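Local coordinates for DNA repair protein RAD2 (Saccharomyces cerevisiae, PDB 4Q0W), which cuts DNA as a magnesium-dependent single-stranded DNA endonuclease of the XPG family and is essential for the incision step of DNA excision repair, at a contact of chain A with DNA. Sequence-based numbering; all coordinates share one arbitrary frame.

A contact of chain A with DNA. Residues 1, 6, 191-193, 205. With nucleotides of chain B.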
loop_
_atom_site.group_PDB
_atom_site.type_symbol
_atom_site.label_atom_id
_atom_site.label_comp_id
_atom_site.label_asym_id
_atom_site.label_seq_id
_atom_site.Cartn_x
_atom_site.Cartn_y
_atom_site.Cartn_z
ATOM N N GLY A 1 4.538 15.074 -14.853
ATOM C CA GLY A 1 5.090 13.740 -14.994
ATOM C C GLY A 1 4.035 12.663 -15.130
ATOM O O GLY A 1 2.838 12.914 -14.964
ATOM N N TRP A 6 8.832 6.712 -12.953
ATOM C CA TRP A 6 10.224 6.555 -12.551
ATOM C C TRP A 6 10.444 5.190 -11.905
ATOM O O TRP A 6 11.540 4.645 -11.976
ATOM C CB TRP A 6 10.670 7.692 -11.628
ATOM C CG TRP A 6 10.841 8.996 -12.361
ATOM C CD1 TRP A 6 10.105 10.142 -12.194
ATOM C CD2 TRP A 6 11.794 9.282 -13.393
ATOM N NE1 TRP A 6 10.548 11.117 -13.052
ATOM C CE2 TRP A 6 11.588 10.620 -13.798
ATOM C CE3 TRP A 6 12.809 8.540 -14.014
ATOM C CZ2 TRP A 6 12.360 11.233 -14.789
ATOM C CZ3 TRP A 6 13.573 9.143 -14.996
ATOM C CH2 TRP A 6 13.347 10.481 -15.375
ATOM N N ASP A 191 13.710 16.497 -13.737
ATOM C CA ASP A 191 13.270 15.332 -12.996
ATOM C C ASP A 191 11.868 14.896 -13.426
ATOM O O ASP A 191 11.308 13.935 -12.880
ATOM C CB ASP A 191 13.277 15.610 -11.495
ATOM C CG ASP A 191 14.662 15.946 -10.968
ATOM O OD1 ASP A 191 15.663 15.552 -11.608
ATOM O OD2 ASP A 191 14.738 16.612 -9.910
ATOM N N ASP A 192 11.302 15.605 -14.396
ATOM C CA ASP A 192 9.909 15.378 -14.773
ATOM C C ASP A 192 9.803 14.344 -15.896
ATOM O O ASP A 192 10.239 14.595 -17.019
ATOM C CB ASP A 192 9.246 16.693 -15.195
ATOM C CG ASP A 192 7.718 16.573 -15.290
ATOM O OD1 ASP A 192 7.229 15.647 -15.963
ATOM O OD2 ASP A 192 7.003 17.386 -14.670
ATOM N N SER A 193 9.205 13.197 -15.590
ATOM C CA SER A 193 9.105 12.095 -16.555
ATOM C C SER A 193 8.367 12.423 -17.854
ATOM O O SER A 193 8.503 11.689 -18.831
ATOM C CB SER A 193 8.476 10.857 -15.908
ATOM O OG SER A 193 7.217 11.160 -15.314
ATOM N N LYS A 205 18.654 13.086 -14.285
ATOM C CA LYS A 205 17.738 13.205 -13.157
ATOM C C LYS A 205 18.522 13.290 -11.836
ATOM O O LYS A 205 19.607 12.696 -11.713
ATOM C CB LYS A 205 16.788 11.982 -13.132
ATOM C CG LYS A 205 15.890 11.925 -11.905
ATOM C CD LYS A 205 14.920 10.749 -11.882
ATOM C CE LYS A 205 14.278 10.656 -10.500
ATOM N NZ LYS A 205 13.206 9.616 -10.410
ATOM P P DA B 5 7.371 13.292 -11.628
ATOM O OP1 DA B 5 8.127 12.841 -12.837
ATOM O OP2 DA B 5 5.943 12.904 -11.452
ATOM O "O5'" DA B 5 8.126 12.852 -10.278
ATOM C "C5'" DA B 5 9.487 13.284 -10.066
ATOM C "C4'" DA B 5 10.059 12.694 -8.794
ATOM O "O4'" DA B 5 9.462 13.347 -7.646
ATOM C "C3'" DA B 5 9.839 11.194 -8.599
ATOM O "O3'" DA B 5 11.072 10.634 -8.156
ATOM C "C2'" DA B 5 8.735 11.115 -7.534
ATOM C "C1'" DA B 5 8.981 12.387 -6.723
ATOM N N9 DA B 5 7.815 13.017 -6.098
ATOM C C8 DA B 5 6.617 13.338 -6.691
ATOM N N7 DA B 5 5.770 13.929 -5.875
ATOM C C5 DA B 5 6.464 14.015 -4.668
ATOM C C6 DA B 5 6.115 14.535 -3.402
ATOM N N6 DA B 5 4.926 15.100 -3.142
ATOM N N1 DA B 5 7.041 14.458 -2.415
ATOM C C2 DA B 5 8.229 13.901 -2.681
ATOM N N3 DA B 5 8.667 13.375 -3.828
ATOM C C4 DA B 5 7.727 13.462 -4.790
ATOM P P DT B 6 11.176 9.073 -7.770
ATOM O OP1 DT B 6 12.553 8.656 -8.143
ATOM O OP2 DT B 6 9.991 8.376 -8.336
ATOM O "O5'" DT B 6 11.014 9.040 -6.170
ATOM C "C5'" DT B 6 11.899 9.762 -5.311
ATOM C "C4'" DT B 6 11.456 9.645 -3.858
ATOM O "O4'" DT B 6 10.213 10.361 -3.621
ATOM C "C3'" DT B 6 11.236 8.224 -3.334
ATOM O "O3'" DT B 6 12.132 8.078 -2.226
ATOM C "C2'" DT B 6 9.747 8.162 -2.954
ATOM C "C1'" DT B 6 9.422 9.632 -2.697
ATOM N N1 DT B 6 8.006 10.098 -2.906
ATOM C C2 DT B 6 7.387 10.781 -1.878
ATOM O O2 DT B 6 7.917 10.997 -0.802
ATOM N N3 DT B 6 6.112 11.202 -2.141
ATOM C C4 DT B 6 5.401 11.014 -3.315
ATOM O O4 DT B 6 4.248 11.437 -3.442
ATOM C C5 DT B 6 6.109 10.298 -4.364
ATOM C C7 DT B 6 5.432 10.036 -5.686
ATOM C C6 DT B 6 7.365 9.881 -4.117
HETATM O O HOH W 1 7.174 10.210 -12.917
#
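The acidic loop of the I-domain that runs into helix 194-197, together with Trp6 of the N-terminal helix 5-9 and Lys205 at the end of strand 202-205, holds two successive backbone phosphates of the DNA beside the metal-binding centre of this FEN1-like nuclease core. The 5'-phosphate of DA5 is gripped through its oxygen OP1. Ser193 N lies 3.0 Å from DA5 OP1 in an almost straight bond, 177° at the hydrogen, and its hydroxyl OG reaches DA5 OP1 at 3.1 Å, because chi1 of 55° folds OG back between the backbone N and the carbonyl carbon. The indole NE1 of Trp6 also donates, 3.0 Å from DA5 OP1, with the oxygen tilted 17° from the ring plane and the bond clearly bent. A water adds a bridge between Ser193 OG and DA5 OP1. The indole is itself sandwiched, with Ser193 CB over the rim of one face and Lys205 NZ over the rim of the other, which should limit its rocking. Lys205 arrives fully extended, and its ammonium NZ pairs with OP1 of the DT6 phosphate at 2.5 Å, a salt bridge, while also donating to the bridging DA5 O3' at 3.3 Å. A methionine here would probably leave the DT6 phosphate without its countercharge and remove the polar cap from the indole. The bonds described go to the sugar-phosphate backbone, which suggests that this patch follows the strand's path rather than its sequence. Next to Ser193, Asp192 is a predicted ligand of the second magnesium, which would place the held phosphate close to the catalytic centre. On the sugar side, Trp6 CD1 packs 3.8 Å from DA5 C3'.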